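Local atomic coordinates of Bd3459 (PDB entry 5CEC), a protein that acts as a predatory endopeptidase of the S13 (D-Ala-D-Ala carboxypeptidase-like) family and is bound by the immunity protein Bd3460. Residues 316-319 / 320-324; 419-422 / 423-426; 332-335 / 336-340; 250-253 / 254-257; 348-351 / 352-356. The protein carries 1 engineered substitution. One frame throughout, in Å; residues are numbered along the deposited sequence.

Interaction 1 of 5, residues 316-319 / 320-324; sequences SLDK and SLSAK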
loop_
_atom_site.group_PDB
_atom_site.type_symbol
_atom_site.label_atom_id
_atom_site.label_comp_id
_atom_site.label_asym_id
_atom_site.label_seq_id
_atom_site.Cartn_x
_atom_site.Cartn_y
_atom_site.Cartn_z
ATOM N N SER A 316 19.615 8.126 3.834
ATOM C CA SER A 316 20.160 7.105 4.729
ATOM C C SER A 316 19.734 5.695 4.354
ATOM O O SER A 316 20.533 4.757 4.449
ATOM C CB SER A 316 19.818 7.423 6.190
ATOM O OG SER A 316 20.445 8.613 6.617
ATOM N N LEU A 317 18.466 5.515 3.950
ATOM C CA LEU A 317 17.990 4.227 3.522
ATOM C C LEU A 317 18.726 3.777 2.274
ATOM O O LEU A 317 19.140 2.604 2.165
ATOM C CB LEU A 317 16.475 4.298 3.291
ATOM C CG LEU A 317 15.820 3.008 2.783
ATOM C CD1 LEU A 317 16.068 1.816 3.706
ATOM C CD2 LEU A 317 14.330 3.236 2.636
ATOM N N ASP A 318 18.832 4.678 1.299
ATOM C CA ASP A 318 19.552 4.384 0.070
ATOM C C ASP A 318 21.000 3.966 0.388
ATOM O O ASP A 318 21.520 2.988 -0.183
ATOM C CB ASP A 318 19.507 5.584 -0.874
ATOM C CG ASP A 318 19.409 5.219 -2.343
ATOM O OD1 ASP A 318 19.337 4.027 -2.709
ATOM O OD2 ASP A 318 19.403 6.179 -3.149
ATOM N N LYS A 319 21.637 4.674 1.310
ATOM C CA LYS A 319 23.038 4.408 1.656
ATOM C C LYS A 319 23.163 3.015 2.259
ATOM O O LYS A 319 24.029 2.230 1.847
ATOM C CB LYS A 319 23.573 5.438 2.644
ATOM C CG LYS A 319 25.046 5.216 2.999
ATOM C CD LYS A 319 25.504 6.296 3.942
ATOM C CE LYS A 319 26.936 6.077 4.367
ATOM N NZ LYS A 319 27.384 7.106 5.347
ATOM N N SER A 320 22.273 2.682 3.199
ATOM C CA SER A 320 22.328 1.381 3.859
ATOM C C SER A 320 22.029 0.237 2.876
ATOM O O SER A 320 22.691 -0.814 2.907
ATOM C CB SER A 320 21.373 1.350 5.049
ATOM O OG SER A 320 21.786 2.279 6.065
ATOM N N LEU A 321 21.045 0.425 1.998
ATOM C CA LEU A 321 20.762 -0.578 0.971
ATOM C C LEU A 321 21.910 -0.742 -0.019
ATOM O O LEU A 321 22.243 -1.870 -0.385
ATOM C CB LEU A 321 19.483 -0.225 0.219
ATOM C CG LEU A 321 18.208 -0.326 1.060
ATOM C CD1 LEU A 321 17.064 0.330 0.297
ATOM C CD2 LEU A 321 17.875 -1.777 1.416
ATOM N N SER A 322 22.493 0.372 -0.459
ATOM C CA SER A 322 23.577 0.322 -1.466
ATOM C C SER A 322 24.791 -0.445 -0.971
ATOM O O SER A 322 25.470 -1.108 -1.756
ATOM C CB SER A 322 23.996 1.731 -1.871
ATOM O OG SER A 322 22.903 2.402 -2.463
ATOM N N ALA A 323 25.029 -0.398 0.328
ATOM C CA ALA A 323 26.140 -1.142 0.932
ATOM C C ALA A 323 26.018 -2.668 0.739
ATOM O O ALA A 323 27.027 -3.379 0.802
ATOM C CB ALA A 323 26.240 -0.827 2.406
ATOM N N LYS A 324 24.781 -3.146 0.539
ATOM C CA LYS A 324 24.481 -4.554 0.319
ATOM C C LYS A 324 24.064 -4.838 -1.118
ATOM O O LYS A 324 23.536 -5.912 -1.395
ATOM C CB LYS A 324 23.371 -5.003 1.260
ATOM C CG LYS A 324 23.533 -4.563 2.698
ATOM C CD LYS A 324 24.573 -5.337 3.418
ATOM C CE LYS A 324 24.422 -5.149 4.926
ATOM N NZ LYS A 324 25.246 -6.191 5.554
#
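Ser322 doubles back on Asp318 along one turn of helix, and the carbonyl of Asp318 takes two bonds from this one residue. The amide N of Ser322 reaches Asp318 O at 2.8 Å, while Ser322 OG reaches the same oxygen at 2.7 Å from the opposite face of the carbonyl plane. The hydroxyl lies beside its own backbone N (chi1 -62°), the rotation that swings it back toward the preceding turn. Around this pair the i to i-4 ladder is regular: Ser320 N binds Ser316 O, Leu321 N binds Leu317 O at 2.9 Å, and Ala323 N closes on Lys319 O at a longer 3.2 Å. Two polar side chains find partners elsewhere: Ser320 OG on Asp82 and Asp318 OD2 on Tyr379. On the buried side, Leu317 CD1 meets Leu321 CD1 at 3.8 Å; branched apolar residues four apart suit this face, where Leu317 packs on helix 72-84. Lys319 extends on the exposed side, where an ammonium group can be solvated. This is the C-terminal part of amphipathic helix 307-322: leucines inward, lysine outward, and a serine hydroxyl bonded to the i-4 carbonyl, as serines in helices commonly do.

Interaction 2 of 5, residues 419-422 / 423-426; sequences IKYT and EQLP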
loop_
_atom_site.group_PDB
_atom_site.type_symbol
_atom_site.label_atom_id
_atom_site.label_comp_id
_atom_site.label_asym_id
_atom_site.label_seq_id
_atom_site.Cartn_x
_atom_site.Cartn_y
_atom_site.Cartn_z
ATOM N N ILE A 419 14.184 3.134 -14.472
ATOM C CA ILE A 419 15.097 2.396 -13.599
ATOM C C ILE A 419 15.215 0.951 -14.052
ATOM O O ILE A 419 14.388 0.453 -14.814
ATOM C CB ILE A 419 14.720 2.485 -12.105
ATOM C CG1 ILE A 419 13.385 1.812 -11.802
ATOM C CG2 ILE A 419 14.692 3.938 -11.684
ATOM C CD1 ILE A 419 13.097 1.687 -10.318
ATOM N N LYS A 420 16.272 0.304 -13.593
ATOM C CA LYS A 420 16.476 -1.115 -13.855
ATOM C C LYS A 420 15.668 -1.847 -12.792
ATOM O O LYS A 420 16.022 -1.838 -11.619
ATOM C CB LYS A 420 17.969 -1.492 -13.783
ATOM C CG LYS A 420 18.251 -2.976 -13.961
ATOM C CD LYS A 420 19.668 -3.335 -13.525
ATOM C CE LYS A 420 19.821 -4.839 -13.344
ATOM N NZ LYS A 420 21.208 -5.213 -12.952
ATOM N N TYR A 421 14.561 -2.443 -13.201
ATOM C CA TYR A 421 13.628 -3.047 -12.261
ATOM C C TYR A 421 12.737 -4.046 -12.984
ATOM O O TYR A 421 12.156 -3.711 -14.015
ATOM C CB TYR A 421 12.735 -1.991 -11.575
ATOM C CG TYR A 421 11.791 -2.643 -10.576
ATOM C CD1 TYR A 421 12.284 -3.242 -9.445
ATOM C CD2 TYR A 421 10.413 -2.717 -10.811
ATOM C CE1 TYR A 421 11.448 -3.887 -8.542
ATOM C CE2 TYR A 421 9.561 -3.369 -9.914
ATOM C CZ TYR A 421 10.092 -3.963 -8.790
ATOM O OH TYR A 421 9.326 -4.619 -7.882
ATOM N N THR A 422 12.583 -5.225 -12.390
ATOM C CA THR A 422 11.620 -6.220 -12.830
ATOM C C THR A 422 10.682 -6.449 -11.640
ATOM O O THR A 422 11.139 -6.649 -10.515
ATOM C CB THR A 422 12.328 -7.516 -13.256
ATOM O OG1 THR A 422 13.224 -7.227 -14.333
ATOM C CG2 THR A 422 11.305 -8.542 -13.729
ATOM N N GLU A 423 9.371 -6.401 -11.899
ATOM C CA GLU A 423 8.361 -6.569 -10.851
ATOM C C GLU A 423 8.630 -7.804 -10.015
ATOM O O GLU A 423 8.719 -8.933 -10.537
ATOM C CB GLU A 423 6.968 -6.665 -11.450
ATOM C CG GLU A 423 5.833 -6.705 -10.434
ATOM C CD GLU A 423 4.484 -6.698 -11.097
ATOM O OE1 GLU A 423 4.399 -7.147 -12.247
ATOM O OE2 GLU A 423 3.519 -6.267 -10.476
ATOM N N GLN A 424 8.672 -7.589 -8.705
ATOM C CA GLN A 424 8.942 -8.649 -7.741
ATOM C C GLN A 424 7.621 -9.265 -7.255
ATOM O O GLN A 424 6.549 -8.657 -7.390
ATOM C CB GLN A 424 9.769 -8.072 -6.592
ATOM C CG GLN A 424 11.129 -7.546 -7.078
ATOM C CD GLN A 424 11.950 -6.892 -5.991
ATOM O OE1 GLN A 424 11.481 -6.718 -4.881
ATOM N NE2 GLN A 424 13.180 -6.512 -6.311
ATOM N N LEU A 425 7.692 -10.498 -6.750
ATOM C CA LEU A 425 6.551 -11.184 -6.194
ATOM C C LEU A 425 6.881 -11.545 -4.753
ATOM O O LEU A 425 7.283 -12.665 -4.460
ATOM C CB LEU A 425 6.239 -12.423 -7.024
ATOM C CG LEU A 425 4.955 -13.168 -6.693
ATOM C CD1 LEU A 425 3.736 -12.271 -6.892
ATOM C CD2 LEU A 425 4.858 -14.421 -7.586
ATOM N N PRO A 426 6.674 -10.588 -3.824
ATOM C CA PRO A 426 7.116 -10.826 -2.464
ATOM C C PRO A 426 6.139 -11.739 -1.716
ATOM O O PRO A 426 4.942 -11.430 -1.628
ATOM C CB PRO A 426 7.206 -9.411 -1.880
ATOM C CG PRO A 426 6.224 -8.618 -2.673
ATOM C CD PRO A 426 6.226 -9.213 -4.032
#
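The phenol of Tyr421 reaches forward along its own chain to the backbone and side chain of Gln424. With CG anti to the backbone N (chi1 -179°), the ring runs on in the direction of the chain, and its OH accepts a bond from Gln424 N at 3.2 Å, with an N-H...O angle of 149°. Gln424 CG lies 3.5 Å from the same Tyr421 OH, and the amide end comes up at the ring's edge, near its plane, with Gln424 NE2 3.9 Å from Tyr421 CE1. Gln424 NE2 is bonded to Asp330 OD1, which holds the amide at that edge. Amide and ring planes are turned 48° apart, so the two groups do not stack. Glu423 adds its backbone, CA lying 3.5 Å from Tyr421 CE2 in an oblique approach. This is the tight part, built round the buried Tyr421 ring. A tyrosine suits it because the apolar ring can pack on Val334 while the hydroxyl also bonds Asp338 and Lys245. The whole run is an extended connection without regular secondary structure, leading from helix 394-411 to strand 436-437, with Ile419 near strand 333-334 and Pro426 resting on helix 240-250. The other side is looser. Thr422 is exposed and adds little beyond its backbone. Glu423 is exposed too, and its extended chain carries the carboxylate away from residues 419-422 to accept from Lys339 N.

Interaction 3 of 5, residues 332-335 / 336-340; sequences MAVA and AKDKA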
loop_
_atom_site.group_PDB
_atom_site.type_symbol
_atom_site.label_atom_id
_atom_site.label_comp_id
_atom_site.label_asym_id
_atom_site.label_seq_id
_atom_site.Cartn_x
_atom_site.Cartn_y
_atom_site.Cartn_z
ATOM N N MET A 332 10.747 -0.633 -1.718
ATOM C CA MET A 332 9.665 0.334 -1.955
ATOM C C MET A 332 9.124 0.162 -3.356
ATOM O O MET A 332 9.787 -0.420 -4.229
ATOM C CB MET A 332 10.136 1.786 -1.822
ATOM C CG MET A 332 10.372 2.206 -0.398
ATOM S SD MET A 332 11.253 3.769 -0.243
ATOM C CE MET A 332 10.014 4.844 -0.939
ATOM N N ALA A 333 7.863 0.563 -3.539
ATOM C CA ALA A 333 7.121 0.279 -4.764
ATOM C C ALA A 333 7.572 1.174 -5.910
ATOM O O ALA A 333 7.907 2.342 -5.711
ATOM C CB ALA A 333 5.651 0.489 -4.514
ATOM N N VAL A 334 7.511 0.636 -7.116
ATOM C CA VAL A 334 7.887 1.321 -8.347
ATOM C C VAL A 334 6.621 1.648 -9.143
ATOM O O VAL A 334 5.801 0.760 -9.478
ATOM C CB VAL A 334 8.860 0.487 -9.193
ATOM C CG1 VAL A 334 9.236 1.234 -10.456
ATOM C CG2 VAL A 334 10.103 0.168 -8.378
ATOM N N ALA A 335 6.455 2.940 -9.405
ATOM C CA ALA A 335 5.275 3.432 -10.108
ATOM C C ALA A 335 5.061 2.686 -11.427
ATOM O O ALA A 335 6.005 2.552 -12.243
ATOM C CB ALA A 335 5.420 4.898 -10.412
ATOM N N ALA A 336 3.839 2.195 -11.618
ATOM C CA ALA A 336 3.380 1.476 -12.810
ATOM C C ALA A 336 3.965 0.100 -13.029
ATOM O O ALA A 336 3.455 -0.634 -13.838
ATOM C CB ALA A 336 3.502 2.332 -14.067
ATOM N N LYS A 337 5.051 -0.232 -12.364
ATOM C CA LYS A 337 5.684 -1.543 -12.518
ATOM C C LYS A 337 5.202 -2.525 -11.457
ATOM O O LYS A 337 5.012 -3.691 -11.742
ATOM C CB LYS A 337 7.205 -1.389 -12.421
ATOM C CG LYS A 337 7.773 -0.471 -13.490
ATOM C CD LYS A 337 7.931 -1.197 -14.815
ATOM C CE LYS A 337 9.207 -2.056 -14.816
ATOM N NZ LYS A 337 9.635 -2.445 -16.191
ATOM N N ASP A 338 5.074 -2.060 -10.206
ATOM C CA ASP A 338 4.521 -2.883 -9.129
ATOM C C ASP A 338 3.008 -2.732 -9.173
ATOM O O ASP A 338 2.412 -1.842 -8.563
ATOM C CB ASP A 338 5.139 -2.523 -7.775
ATOM C CG ASP A 338 6.585 -2.942 -7.694
ATOM O OD1 ASP A 338 6.867 -4.110 -8.124
ATOM O OD2 ASP A 338 7.417 -2.161 -7.222
ATOM N N LYS A 339 2.384 -3.584 -9.972
ATOM C CA LYS A 339 0.962 -3.480 -10.216
ATOM C C LYS A 339 0.158 -3.723 -8.927
ATOM O O LYS A 339 -0.941 -3.141 -8.757
ATOM C CB LYS A 339 0.558 -4.445 -11.333
ATOM C CG LYS A 339 1.253 -4.185 -12.655
ATOM C CD LYS A 339 1.066 -2.758 -13.103
ATOM C CE LYS A 339 1.280 -2.557 -14.592
ATOM N NZ LYS A 339 0.992 -1.130 -14.939
ATOM N N ALA A 340 0.698 -4.576 -8.054
ATOM C CA ALA A 340 0.101 -4.960 -6.769
ATOM C C ALA A 340 0.647 -4.050 -5.677
ATOM O O ALA A 340 1.147 -4.503 -4.585
ATOM C CB ALA A 340 0.338 -6.426 -6.436
#
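A type II beta turn carries the chain out of strand 333-334, with Val334 and Lys337 at its ends and Asp338 bracing it just beyond. Lys337 N makes the turn's own bond to Val334 O, 3.1 Å, from above the carbonyl plane. Asp338 N reaches the same Val334 O at 3.0 Å, lying in that plane and almost straight at 175°, so the oxygen is gripped twice. The side chain of Asp338 bonds back: a chi1 of -70° brings the carboxylate round so that OD2 accepts Val334 N at 2.8 Å on its anti side. Asp338 also centres an inverse gamma turn. Strand 333-334 is the outermost of its antiparallel sheet, paired with strand 354-361, and Asp338 occupies an amide that faces the other way. A carboxylate suits this buried place because Lys245 forms a salt bridge with OD2, while OD1 is engaged by Tyr421. Ala336 takes the positive-phi corner, where glycine is usual in a type II turn; alanine fits with its CB close against Ala335 O (3.1 Å). Val334 CG1 lies alongside Lys337 CG, 3.8 Å away, before the lysine chain bends (chi2 and chi3 near -80°) and leads away. Lys339 NZ curls back to Ala336 O.

Interaction 4 of 5, residues 250-253 / 254-257; sequences QSNN and YIAD. With SO4 (sulfate ion), chain C.
Asn252 lays its amide group against the side chain of Ile255, which crosses it at about a right angle, Asn252 CG lying 3.6 Å from Ile255 CG1. The same amide caps the helix. A chi1 of -172° swings it over the first turn, where Asn252 OD1 accepts Ile255 N at 2.9 Å, nearly straight at the hydrogen (167°), although the donor stands above the plane of the amide carbonyl. Asparagine suits this N-cap because its other end is a donor: Asn252 ND2 binds Gln250 OE1 at 2.8 Å, in the amide plane, and also bonds Ala151 O, so the group's rotation is fixed. The first helical bonds follow, Ala256 N to Asn252 O at 3.2 Å and Asp257 N to Asn253 O at 2.8 Å. Just before the cap, Ser251 leaves the preceding helix with positive phi, and its OG bonds sulfate O3 at 2.7 Å and, weakly, Ser70 OG. That ion, probably from the crystallisation liquor, also binds Ser70, Thr358 and Ser360. Ser251 and Asn253 stand at the positions of an SxN motif, consistent with the penicillin-recognising fold. The connection links two consecutive helices: Ile255 turns back to pack on Ile243 and Met247 of helix 240-250, helix 253-262 starts at the cap, and Ser251 has a weak bond to Lys357 of strand 354-361, while Asn253 OD1 bonds Lys73 of helix 72-84.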
loop_
_atom_site.group_PDB
_atom_site.type_symbol
_atom_site.label_atom_id
_atom_site.label_comp_id
_atom_site.label_asym_id
_atom_site.label_seq_id
_atom_site.Cartn_x
_atom_site.Cartn_y
_atom_site.Cartn_z
ATOM N N GLN A 250 1.757 -2.721 -0.253
ATOM C CA GLN A 250 0.374 -2.747 0.247
ATOM C C GLN A 250 0.046 -1.537 1.110
ATOM O O GLN A 250 -1.110 -1.201 1.264
ATOM C CB GLN A 250 0.171 -3.973 1.124
ATOM C CG GLN A 250 0.291 -5.311 0.440
ATOM C CD GLN A 250 -0.138 -6.386 1.379
ATOM O OE1 GLN A 250 0.383 -6.515 2.494
ATOM N NE2 GLN A 250 -1.100 -7.183 0.950
ATOM N N SER A 251 1.059 -0.936 1.734
ATOM C CA SER A 251 0.904 -0.021 2.864
ATOM C C SER A 251 0.367 -0.802 4.078
ATOM O O SER A 251 -0.624 -0.448 4.707
ATOM C CB SER A 251 0.046 1.179 2.542
ATOM O OG SER A 251 0.375 2.210 3.470
ATOM N N ASN A 252 1.058 -1.874 4.431
ATOM C CA ASN A 252 0.556 -2.844 5.395
ATOM C C ASN A 252 0.827 -2.396 6.842
ATOM O O ASN A 252 1.973 -2.445 7.304
ATOM C CB ASN A 252 1.186 -4.225 5.129
ATOM C CG ASN A 252 0.574 -5.289 5.961
ATOM O OD1 ASN A 252 0.429 -5.121 7.181
ATOM N ND2 ASN A 252 0.192 -6.376 5.325
ATOM N N ASN A 253 -0.231 -1.995 7.542
ATOM C CA ASN A 253 -0.093 -1.516 8.922
ATOM C C ASN A 253 0.402 -2.602 9.872
ATOM O O ASN A 253 1.169 -2.301 10.798
ATOM C CB ASN A 253 -1.411 -0.973 9.426
ATOM C CG ASN A 253 -1.807 0.307 8.757
ATOM O OD1 ASN A 253 -1.074 0.913 7.980
ATOM N ND2 ASN A 253 -3.018 0.730 9.064
ATOM N N TYR A 254 -0.075 -3.831 9.684
ATOM C CA TYR A 254 0.301 -4.922 10.576
ATOM C C TYR A 254 1.795 -5.153 10.568
ATOM O O TYR A 254 2.440 -5.274 11.654
ATOM C CB TYR A 254 -0.445 -6.243 10.224
ATOM C CG TYR A 254 -0.018 -7.414 11.060
ATOM C CD1 TYR A 254 -0.620 -7.705 12.282
ATOM C CD2 TYR A 254 1.041 -8.230 10.661
ATOM C CE1 TYR A 254 -0.209 -8.764 13.060
ATOM C CE2 TYR A 254 1.441 -9.301 11.442
ATOM C CZ TYR A 254 0.831 -9.575 12.640
ATOM O OH TYR A 254 1.255 -10.598 13.432
ATOM N N ILE A 255 2.360 -5.219 9.361
ATOM C CA ILE A 255 3.801 -5.447 9.268
ATOM C C ILE A 255 4.557 -4.274 9.909
ATOM O O ILE A 255 5.512 -4.465 10.673
ATOM C CB ILE A 255 4.292 -5.676 7.826
ATOM C CG1 ILE A 255 3.576 -6.870 7.171
ATOM C CG2 ILE A 255 5.795 -5.888 7.761
ATOM C CD1 ILE A 255 3.843 -7.015 5.685
ATOM N N ALA A 256 4.142 -3.058 9.558
ATOM C CA ALA A 256 4.888 -1.872 10.012
ATOM C C ALA A 256 4.831 -1.758 11.539
ATOM O O ALA A 256 5.852 -1.454 12.181
ATOM C CB ALA A 256 4.318 -0.621 9.371
ATOM N N ASP A 257 3.646 -1.921 12.110
ATOM C CA ASP A 257 3.487 -1.755 13.553
ATOM C C ASP A 257 4.253 -2.837 14.307
ATOM O O ASP A 257 4.886 -2.563 15.315
ATOM C CB ASP A 257 2.000 -1.708 13.952
ATOM C CG ASP A 257 1.334 -0.435 13.521
ATOM O OD1 ASP A 257 1.990 0.630 13.607
ATOM O OD2 ASP A 257 0.149 -0.477 13.156
HETATM S S SO4 C . -1.867 4.382 1.761
HETATM O O1 SO4 C . -2.882 3.477 1.144
HETATM O O2 SO4 C . -2.202 5.805 1.601
HETATM O O3 SO4 C . -1.690 3.948 3.231
HETATM O O4 SO4 C . -0.549 4.111 1.165
#

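Interaction 5 of 5, residues 348-351 / 352-356; sequences GVMA and GSTTA
Ser353 turns its hydroxyl back to Val349 O. Its OG is held between its own backbone N and carbonyl carbon (chi1 68°), and from there it donates to Val349 O at 2.8 Å, in the carbonyl plane and on a lone pair. The next residue takes a different rotation: a chi1 of -61° sets Thr354 OG1 3.6 Å from Met350 CB, while its methyl is anti to the backbone N; the Thr354 side chain also touches Val371, Phe380 and Ile410. Met350 starts in the same sense, and then bends at the thioether so that its end leads away toward helix 394-411. Between them Met350 O accepts Ser353 N at 3.1 Å, from above its carbonyl plane, closing a type II beta turn through Ala351 and Gly352; Thr354 N adds only a weak bond at 3.2 Å. Gly352 holds the positive-phi corner, without a beta carbon to press on Ala351 O. Val349 packs on helix 394-411 and on Gly175 of the Bd3460 chain, and makes backbone hydrogen bonds to that chain. The chemistry implies a turn braced from within, Val349 O met by a serine hydroxyl and Met350 O by an amide, while Gly352 bonds outward to Ile419.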
loop_
_atom_site.group_PDB
_atom_site.type_symbol
_atom_site.label_atom_id
_atom_site.label_comp_id
_atom_site.label_asym_id
_atom_site.label_seq_id
_atom_site.Cartn_x
_atom_site.Cartn_y
_atom_site.Cartn_z
ATOM N N GLY A 348 2.059 8.653 -16.464
ATOM C CA GLY A 348 2.799 9.783 -16.950
ATOM C C GLY A 348 4.297 9.564 -16.820
ATOM O O GLY A 348 4.802 8.429 -16.901
ATOM N N VAL A 349 5.019 10.654 -16.606
ATOM C CA VAL A 349 6.473 10.566 -16.481
ATOM C C VAL A 349 6.945 9.769 -15.265
ATOM O O VAL A 349 8.098 9.346 -15.232
ATOM C CB VAL A 349 7.133 11.940 -16.494
ATOM C CG1 VAL A 349 6.931 12.595 -17.850
ATOM C CG2 VAL A 349 6.668 12.845 -15.360
ATOM N N MET A 350 6.090 9.561 -14.267
ATOM C CA MET A 350 6.479 8.733 -13.132
ATOM C C MET A 350 6.600 7.255 -13.441
ATOM O O MET A 350 7.294 6.538 -12.732
ATOM C CB MET A 350 5.487 8.888 -11.980
ATOM C CG MET A 350 5.567 10.246 -11.291
ATOM S SD MET A 350 4.356 10.511 -9.996
ATOM C CE MET A 350 2.811 10.489 -10.897
ATOM N N ALA A 351 5.832 6.773 -14.419
ATOM C CA ALA A 351 5.790 5.342 -14.693
ATOM C C ALA A 351 7.191 4.846 -15.001
ATOM O O ALA A 351 7.837 5.334 -15.894
ATOM C CB ALA A 351 4.822 5.065 -15.829
ATOM N N GLY A 352 7.624 3.840 -14.248
ATOM C CA GLY A 352 8.914 3.205 -14.447
ATOM C C GLY A 352 10.124 3.971 -13.965
ATOM O O GLY A 352 11.236 3.449 -14.039
ATOM N N SER A 353 9.941 5.237 -13.566
ATOM C CA SER A 353 11.052 6.095 -13.135
ATOM C C SER A 353 11.057 6.365 -11.641
ATOM O O SER A 353 12.052 6.830 -11.107
ATOM C CB SER A 353 10.949 7.451 -13.829
ATOM O OG SER A 353 9.817 8.176 -13.379
ATOM N N THR A 354 9.927 6.143 -10.981
ATOM C CA THR A 354 9.668 6.675 -9.647
ATOM C C THR A 354 9.458 5.524 -8.676
ATOM O O THR A 354 8.673 4.621 -8.941
ATOM C CB THR A 354 8.458 7.593 -9.705
ATOM O OG1 THR A 354 8.766 8.660 -10.598
ATOM C CG2 THR A 354 8.115 8.175 -8.349
ATOM N N THR A 355 10.175 5.592 -7.556
ATOM C CA THR A 355 10.078 4.612 -6.472
ATOM C C THR A 355 9.484 5.380 -5.322
ATOM O O THR A 355 10.097 6.361 -4.886
ATOM C CB THR A 355 11.449 4.027 -6.108
ATOM O OG1 THR A 355 12.087 3.530 -7.302
ATOM C CG2 THR A 355 11.354 2.931 -5.122
ATOM N N ALA A 356 8.336 4.990 -4.802
ATOM C CA ALA A 356 7.622 5.892 -3.878
ATOM C C ALA A 356 6.680 5.154 -2.940
ATOM O O ALA A 356 6.191 4.054 -3.255
ATOM C CB ALA A 356 6.854 6.954 -4.633
#

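From the N terminus the order is interaction 4, 1, 3, 5 and 2; each is local and closes before the next opens, so none nest or cross. Interaction 4 joins helices 240-250 and 253-262 near the chain's centre. Interaction 1 lies in the C-terminal part of helix 307-322, and Leu317 packs on Met332, the first residue of interaction 3. Interactions 3 and 5 turn the chain at the end of strand 333-334 and at the start of strand 354-361, and pair as sheet neighbours through Ala335 N to Thr354 O and Ala333 O to Ala356 N. Last, 419-426 lies against both: Ile419 N bonds Gly352 O, and Tyr421 and Glu423 bond residues of 336-340.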